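Local structure of race-specific elicitor A4 (6BN0) at residues 20-25 / 58-64; 31-35 / 47-52. The protein binds chitin through a single carbohydrate-binding domain of the CBM14 family and triggers a hypersensitive response in tomato carrying Cf-4. All coordinates share one frame; numbering follows the deposited sequence.

Contact 1: 20-25 / 58-64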
loop_
_atom_site.group_PDB
_atom_site.type_symbol
_atom_site.label_atom_id
_atom_site.label_comp_id
_atom_site.label_asym_id
_atom_site.label_seq_id
_atom_site.Cartn_x
_atom_site.Cartn_y
_atom_site.Cartn_z
ATOM N N LYS A 20 5.157 1.383 5.016
ATOM C CA LYS A 20 5.358 2.802 5.330
ATOM C C LYS A 20 6.783 3.291 5.069
ATOM O O LYS A 20 7.137 4.394 5.506
ATOM C CB LYS A 20 4.977 3.093 6.787
ATOM C CG LYS A 20 3.515 2.782 7.123
ATOM C CD LYS A 20 3.247 2.939 8.639
ATOM C CE LYS A 20 1.896 2.321 9.050
ATOM N NZ LYS A 20 0.756 3.172 8.532
ATOM N N ASP A 21 7.600 2.530 4.361
ATOM C CA ASP A 21 9.027 2.805 4.266
ATOM C C ASP A 21 9.322 3.769 3.118
ATOM O O ASP A 21 8.855 3.565 1.993
ATOM C CB ASP A 21 9.805 1.500 4.038
ATOM C CG ASP A 21 9.781 0.569 5.242
ATOM O OD1 ASP A 21 9.481 1.042 6.358
ATOM O OD2 ASP A 21 10.071 -0.643 5.082
ATOM N N CYS A 22 10.160 4.785 3.383
ATOM C CA CYS A 22 10.677 5.663 2.332
ATOM C C CYS A 22 9.562 6.435 1.629
ATOM O O CYS A 22 9.613 6.622 0.412
ATOM C CB CYS A 22 11.487 4.868 1.299
ATOM S SG CYS A 22 12.803 3.764 1.920
ATOM N N LEU A 23 8.551 6.870 2.385
ATOM C CA LEU A 23 7.458 7.696 1.860
ATOM C C LEU A 23 7.517 9.073 2.490
ATOM O O LEU A 23 7.577 9.189 3.720
ATOM C CB LEU A 23 6.086 7.065 2.143
ATOM C CG LEU A 23 5.941 5.569 1.773
ATOM C CD1 LEU A 23 4.586 5.009 2.154
ATOM C CD2 LEU A 23 6.090 5.409 0.244
ATOM N N TYR A 24 7.449 10.120 1.657
ATOM C CA TYR A 24 7.715 11.486 2.105
ATOM C C TYR A 24 6.695 12.434 1.493
ATOM O O TYR A 24 6.101 12.125 0.453
ATOM C CB TYR A 24 9.105 11.994 1.686
ATOM C CG TYR A 24 10.217 11.204 2.272
ATOM C CD1 TYR A 24 10.683 10.066 1.644
ATOM C CD2 TYR A 24 10.821 11.613 3.467
ATOM C CE1 TYR A 24 11.746 9.307 2.221
ATOM C CE2 TYR A 24 11.856 10.892 4.031
ATOM C CZ TYR A 24 12.308 9.738 3.412
ATOM O OH TYR A 24 13.369 9.050 3.992
ATOM N N PRO A 25 6.502 13.609 2.087
ATOM C CA PRO A 25 5.608 14.587 1.452
ATOM C C PRO A 25 6.176 15.038 0.111
ATOM O O PRO A 25 7.399 15.088 -0.088
ATOM C CB PRO A 25 5.574 15.738 2.452
ATOM C CG PRO A 25 6.020 15.140 3.737
ATOM C CD PRO A 25 7.059 14.123 3.363
ATOM N N TRP A 58 -1.930 13.554 1.626
ATOM C CA TRP A 58 -0.840 12.865 2.318
ATOM C C TRP A 58 -0.914 13.122 3.822
ATOM O O TRP A 58 -1.037 14.273 4.259
ATOM C CB TRP A 58 0.538 13.357 1.789
ATOM C CG TRP A 58 1.666 12.561 2.415
ATOM C CD1 TRP A 58 2.678 13.031 3.222
ATOM C CD2 TRP A 58 1.856 11.140 2.308
ATOM N NE1 TRP A 58 3.515 11.986 3.590
ATOM C CE2 TRP A 58 3.018 10.814 3.061
ATOM C CE3 TRP A 58 1.160 10.115 1.645
ATOM C CZ2 TRP A 58 3.503 9.499 3.170
ATOM C CZ3 TRP A 58 1.648 8.788 1.759
ATOM C CH2 TRP A 58 2.820 8.500 2.508
ATOM N N ASN A 59 -0.771 12.054 4.613
ATOM C CA ASN A 59 -0.672 12.130 6.076
ATOM C C ASN A 59 0.733 11.651 6.472
ATOM O O ASN A 59 1.005 10.445 6.547
ATOM C CB ASN A 59 -1.798 11.305 6.730
ATOM C CG ASN A 59 -1.829 11.419 8.246
ATOM O OD1 ASN A 59 -2.799 10.975 8.883
ATOM N ND2 ASN A 59 -0.772 11.939 8.836
ATOM N N ASP A 60 1.625 12.604 6.710
ATOM C CA ASP A 60 3.026 12.329 7.014
ATOM C C ASP A 60 3.258 11.992 8.473
ATOM O O ASP A 60 4.416 11.843 8.883
ATOM C CB ASP A 60 3.886 13.541 6.637
ATOM C CG ASP A 60 5.345 13.167 6.366
ATOM O OD1 ASP A 60 6.264 13.841 6.892
ATOM O OD2 ASP A 60 5.565 12.198 5.599
ATOM N N ASN A 61 2.211 11.910 9.285
ATOM C CA ASN A 61 2.416 11.674 10.713
ATOM C C ASN A 61 3.043 10.300 10.979
ATOM O O ASN A 61 2.837 9.334 10.242
ATOM C CB ASN A 61 1.089 11.791 11.473
ATOM C CG ASN A 61 0.738 13.219 11.831
ATOM O OD1 ASN A 61 1.527 13.924 12.459
ATOM N ND2 ASN A 61 -0.452 13.660 11.430
ATOM N N VAL A 62 3.803 10.221 12.066
ATOM C CA VAL A 62 4.378 8.954 12.492
ATOM C C VAL A 62 3.280 7.914 12.630
ATOM O O VAL A 62 2.222 8.174 13.215
ATOM C CB VAL A 62 5.121 9.132 13.825
ATOM C CG1 VAL A 62 5.449 7.770 14.403
ATOM C CG2 VAL A 62 6.367 9.944 13.622
ATOM N N GLY A 63 3.520 6.735 12.082
ATOM C CA GLY A 63 2.541 5.683 12.199
ATOM C C GLY A 63 1.448 5.735 11.163
ATOM O O GLY A 63 0.627 4.799 11.102
ATOM N N LYS A 64 1.414 6.789 10.347
ATOM C CA LYS A 64 0.449 6.937 9.270
ATOM C C LYS A 64 1.143 6.676 7.929
ATOM O O LYS A 64 1.127 5.544 7.442
ATOM C CB LYS A 64 -0.198 8.338 9.307
ATOM C CG LYS A 64 -0.898 8.691 10.623
ATOM C CD LYS A 64 -2.015 7.700 10.982
ATOM C CE LYS A 64 -2.732 8.160 12.227
ATOM N NZ LYS A 64 -3.834 7.243 12.516
HETATM O O HOH W 1 7.871 10.920 5.840
#

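Contact 2: 31-35 / 47-52. With NAG (2-acetamido-2-deoxy-beta-D-glucopyranose), chain F; NAG (2-acetamido-2-deoxy-beta-D-glucopyranose), chain E; NAG (2-acetamido-2-deoxy-beta-D-glucopyranose), chain B.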
loop_
_atom_site.group_PDB
_atom_site.type_symbol
_atom_site.label_atom_id
_atom_site.label_comp_id
_atom_site.label_asym_id
_atom_site.label_seq_id
_atom_site.Cartn_x
_atom_site.Cartn_y
_atom_site.Cartn_z
ATOM N N THR A 31 -1.880 16.201 -2.651
ATOM C CA THR A 31 -2.576 14.986 -3.093
ATOM C C THR A 31 -1.625 13.973 -3.725
ATOM O O THR A 31 -2.057 13.100 -4.464
ATOM C CB THR A 31 -3.689 15.335 -4.071
ATOM O OG1 THR A 31 -3.095 15.942 -5.216
ATOM C CG2 THR A 31 -4.673 16.291 -3.436
ATOM N N THR A 32 -0.329 14.118 -3.489
ATOM C CA THR A 32 0.662 13.177 -3.967
ATOM C C THR A 32 1.643 12.975 -2.829
ATOM O O THR A 32 1.553 13.636 -1.790
ATOM C CB THR A 32 1.400 13.679 -5.215
ATOM O OG1 THR A 32 2.040 14.941 -4.902
ATOM C CG2 THR A 32 0.431 13.832 -6.410
ATOM N N TYR A 33 2.542 12.007 -3.004
ATOM C CA TYR A 33 3.629 11.823 -2.052
ATOM C C TYR A 33 4.834 11.355 -2.862
ATOM O O TYR A 33 4.730 11.110 -4.069
ATOM C CB TYR A 33 3.225 10.839 -0.941
ATOM C CG TYR A 33 2.804 9.456 -1.465
ATOM C CD1 TYR A 33 1.523 9.245 -1.963
ATOM C CD2 TYR A 33 3.709 8.370 -1.460
ATOM C CE1 TYR A 33 1.113 7.985 -2.429
ATOM C CE2 TYR A 33 3.317 7.113 -1.919
ATOM C CZ TYR A 33 2.012 6.929 -2.403
ATOM O OH TYR A 33 1.614 5.708 -2.914
ATOM N N ILE A 34 5.992 11.263 -2.208
ATOM C CA ILE A 34 7.221 10.830 -2.865
ATOM C C ILE A 34 7.588 9.469 -2.278
ATOM O O ILE A 34 7.600 9.296 -1.051
ATOM C CB ILE A 34 8.352 11.866 -2.695
ATOM C CG1 ILE A 34 8.027 13.132 -3.530
ATOM C CG2 ILE A 34 9.746 11.228 -3.035
ATOM C CD1 ILE A 34 8.970 14.368 -3.301
ATOM N N GLN A 35 7.847 8.505 -3.157
ATOM C CA GLN A 35 8.296 7.165 -2.785
ATOM C C GLN A 35 9.685 6.950 -3.379
ATOM O O GLN A 35 9.939 7.312 -4.539
ATOM C CB GLN A 35 7.310 6.066 -3.293
ATOM C CG GLN A 35 7.814 4.659 -3.009
ATOM C CD GLN A 35 6.749 3.581 -3.220
ATOM O OE1 GLN A 35 6.781 2.534 -2.579
ATOM N NE2 GLN A 35 5.780 3.855 -4.079
ATOM N N PRO A 47 13.698 9.381 -6.325
ATOM C CA PRO A 47 12.384 9.802 -5.823
ATOM C C PRO A 47 11.335 9.702 -6.917
ATOM O O PRO A 47 11.575 10.091 -8.058
ATOM C CB PRO A 47 12.618 11.264 -5.415
ATOM C CG PRO A 47 13.766 11.719 -6.275
ATOM C CD PRO A 47 14.598 10.513 -6.608
ATOM N N VAL A 48 10.166 9.153 -6.572
ATOM C CA VAL A 48 9.077 8.966 -7.524
ATOM C C VAL A 48 7.825 9.637 -6.979
ATOM O O VAL A 48 7.427 9.376 -5.830
ATOM C CB VAL A 48 8.831 7.468 -7.778
ATOM C CG1 VAL A 48 7.650 7.275 -8.686
ATOM C CG2 VAL A 48 10.120 6.900 -8.427
ATOM N N VAL A 49 7.184 10.478 -7.805
ATOM C CA VAL A 49 5.943 11.109 -7.368
ATOM C C VAL A 49 4.802 10.141 -7.570
ATOM O O VAL A 49 4.630 9.608 -8.674
ATOM C CB VAL A 49 5.686 12.430 -8.100
ATOM C CG1 VAL A 49 4.296 12.964 -7.689
ATOM C CG2 VAL A 49 6.779 13.429 -7.755
ATOM N N LYS A 50 3.993 9.924 -6.499
ATOM C CA LYS A 50 2.902 8.924 -6.499
ATOM C C LYS A 50 1.553 9.564 -6.141
ATOM O O LYS A 50 1.494 10.432 -5.267
ATOM C CB LYS A 50 3.183 7.817 -5.477
ATOM C CG LYS A 50 4.458 7.003 -5.734
ATOM C CD LYS A 50 4.293 6.062 -6.936
ATOM C CE LYS A 50 3.470 4.829 -6.574
ATOM N NZ LYS A 50 3.176 4.005 -7.783
ATOM N N PRO A 51 0.452 9.158 -6.767
ATOM C CA PRO A 51 -0.819 9.853 -6.499
ATOM C C PRO A 51 -1.559 9.310 -5.280
ATOM O O PRO A 51 -1.569 8.109 -5.006
ATOM C CB PRO A 51 -1.612 9.587 -7.788
ATOM C CG PRO A 51 -1.108 8.191 -8.232
ATOM C CD PRO A 51 0.370 8.244 -7.927
ATOM N N CYS A 52 -2.240 10.197 -4.562
ATOM C CA CYS A 52 -3.277 9.748 -3.624
ATOM C C CYS A 52 -4.582 9.467 -4.372
ATOM O O CYS A 52 -4.789 9.955 -5.491
ATOM C CB CYS A 52 -3.505 10.812 -2.541
ATOM S SG CYS A 52 -2.228 10.903 -1.219
HETATM C C1 NAG F . 5.985 -0.973 -7.288
HETATM C C2 NAG F . 5.403 0.367 -6.823
HETATM C C3 NAG F . 4.472 0.131 -5.623
HETATM C C4 NAG F . 3.405 -0.913 -5.966
HETATM C C5 NAG F . 4.100 -2.186 -6.465
HETATM C C6 NAG F . 3.145 -3.294 -6.893
HETATM C C7 NAG F . 6.619 2.483 -7.123
HETATM C C8 NAG F . 7.747 3.370 -6.629
HETATM N N2 NAG F . 6.453 1.315 -6.483
HETATM O O1 NAG F . 6.815 -0.779 -8.384
HETATM O O3 NAG F . 3.884 1.371 -5.288
HETATM O O4 NAG F . 2.711 -1.295 -4.779
HETATM O O5 NAG F . 4.914 -1.873 -7.606
HETATM O O6 NAG F . 2.216 -2.784 -7.850
HETATM O O7 NAG F . 5.897 2.820 -8.058
HETATM C C1 NAG E . 8.179 -2.970 -2.710
HETATM C C2 NAG E . 7.537 -1.595 -2.753
HETATM C C3 NAG E . 6.508 -1.451 -1.628
HETATM C C4 NAG E . 5.539 -2.635 -1.610
HETATM C C5 NAG E . 6.315 -3.968 -1.629
HETATM C C6 NAG E . 5.434 -5.204 -1.777
HETATM C C7 NAG E . 8.914 0.225 -3.704
HETATM C C8 NAG E . 10.024 1.235 -3.429
HETATM N N2 NAG E . 8.553 -0.545 -2.667
HETATM O O3 NAG E . 5.798 -0.236 -1.886
HETATM O O4 NAG E . 4.808 -2.583 -0.395
HETATM O O5 NAG E . 7.177 -3.967 -2.770
HETATM O O6 NAG E . 4.565 -5.042 -2.891
HETATM O O7 NAG E . 8.381 0.123 -4.813
HETATM C C1 NAG B . 1.377 -0.836 -4.680
HETATM C C2 NAG B . 0.653 -1.725 -3.676
HETATM C C3 NAG B . -0.750 -1.168 -3.383
HETATM C C4 NAG B . -0.700 0.312 -3.042
HETATM C C5 NAG B . 0.112 1.085 -4.069
HETATM C C6 NAG B . 0.330 2.531 -3.654
HETATM C C7 NAG B . 1.356 -4.100 -3.705
HETATM C C8 NAG B . 1.163 -5.454 -4.352
HETATM N N2 NAG B . 0.580 -3.100 -4.169
HETATM O O3 NAG B . -1.240 -1.862 -2.237
HETATM O O4 NAG B . -1.996 0.911 -3.111
HETATM O O5 NAG B . 1.403 0.492 -4.208
HETATM O O6 NAG B . 1.190 3.183 -4.577
HETATM O O7 NAG B . 2.146 -3.938 -2.779
HETATM O O HOH W 2 -3.342 12.539 -6.900
HETATM O O HOH W 3 0.118 5.912 -5.527
#

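Contact 1: 20-25 / 58-64
The apolar part of this contact lies between Leu23, Pro25 and the indole of Trp58. CB of Leu23 sits 3.6 Å from CH2 of Trp58, and the two side chains cross at about a right angle. CD1 of Leu23 also touches CH2. At the pyrrole end of the indole, CG of Pro25 packs 4.0 Å from CD1 of Trp58. The carbonyl O of Tyr24 lies over one face of the indole, toward its rim. The Pro25 ring also crosses the carboxylate of Asp60, with CD 3.3 Å from OD2.

The polar part has two centres. The first is OD2 of Asp60, which takes a nearly straight hydrogen bond of 2.9 Å from NE1 of Trp58. OD2 lies nearly in the indole plane and is met on its anti side, 30° out of the carboxylate plane. The NE1 bond probably fixes the turn of the indole. One water ties OD2 to the carbonyl O of Leu23. The second is the ammonium group of Lys20. Its chain reaches out extended, then bends at the last torsion (chi4 -72°). NZ there donates to O of Lys64 at 2.6 Å and to O of Gly63 at 3.0 Å.

Trp58 also stacks on Tyr33, while Leu23 touches bound N-acetylglucosamine. The arrangement joins an edge strand of the three-stranded sheet to the two-stranded sheet, within the disulfide-rich fold of a type-2 chitin-binding domain.

Contact 2: 31-35 / 47-52
One face of the Tyr33 ring carries the CB of Lys50, a CH-pi contact 3.6 Å from the ring centroid and displaced toward the rim. The indole of Trp58 stacks on the opposite face. At the ring edge, near its plane, lies O6 of the N-acetylglucosamine of chain B. SG of Cys52 approaches the ring obliquely, as a sulfur-aromatic contact. The ring lies over Lys50 because CG of Tyr33 is placed between the backbone N and the carbonyl carbon (chi1 58°). A water links the Tyr33 hydroxyl, the carbonyl O of Pro51 and the same O6.

Beyond CB, the Lys50 chain bends twice and runs alongside Gln35, with CE 3.5 Å from NE2. Its NZ then donates to the acetamide O7 of the chain F sugar at 3.0 Å. The extended Gln35 side chain places its amide between two sugars. NE2 makes a weak bond of 3.4 Å to O3 of the chain F sugar, and OE1 lies 3.0 Å from O3 of the chain E sugar.

The backbones pair antiparallel. Tyr33 with Lys50 and Gln35 with Val48 are hydrogen-bonded pairs, and Cys52 N adds a bond of 2.9 Å to Thr31 O. Tyr33, Gln35, Val48 and Lys50 share one face of the sheet. Ile34 and Val49 are on the other, where CG2 of Ile34 packs 3.7 Å from CB of Pro47.

Strands 32-38 and 45-51 form a hairpin. Strand 23-25 pairs with the other side of strand 32-38, and a disulfide joins Cys52 to Cys67 on strand 66-68.

The centres of the two contacts are 11 Å apart. Contact 2 is nested along the chain inside the loop that contact 1 closes. Strand 32-38 follows strand 23-25, and strand 57-59 follows strand 45-51. Strands 23-25 and 32-38 are neighbours in the three-stranded sheet, so both contacts share it. They touch where Trp58 CE3 meets Tyr33 CB at 3.4 Å and where the O of Tyr24 probably accepts a hydrogen bond from the N of Ile34. Contact 2 holds the hairpin, and contact 1 joins the sheet to strand 57-59. Both contribute residues to the chitin-binding surface: Leu23 from contact 1, and Tyr33, Gln35, Lys50 and Pro51 from contact 2.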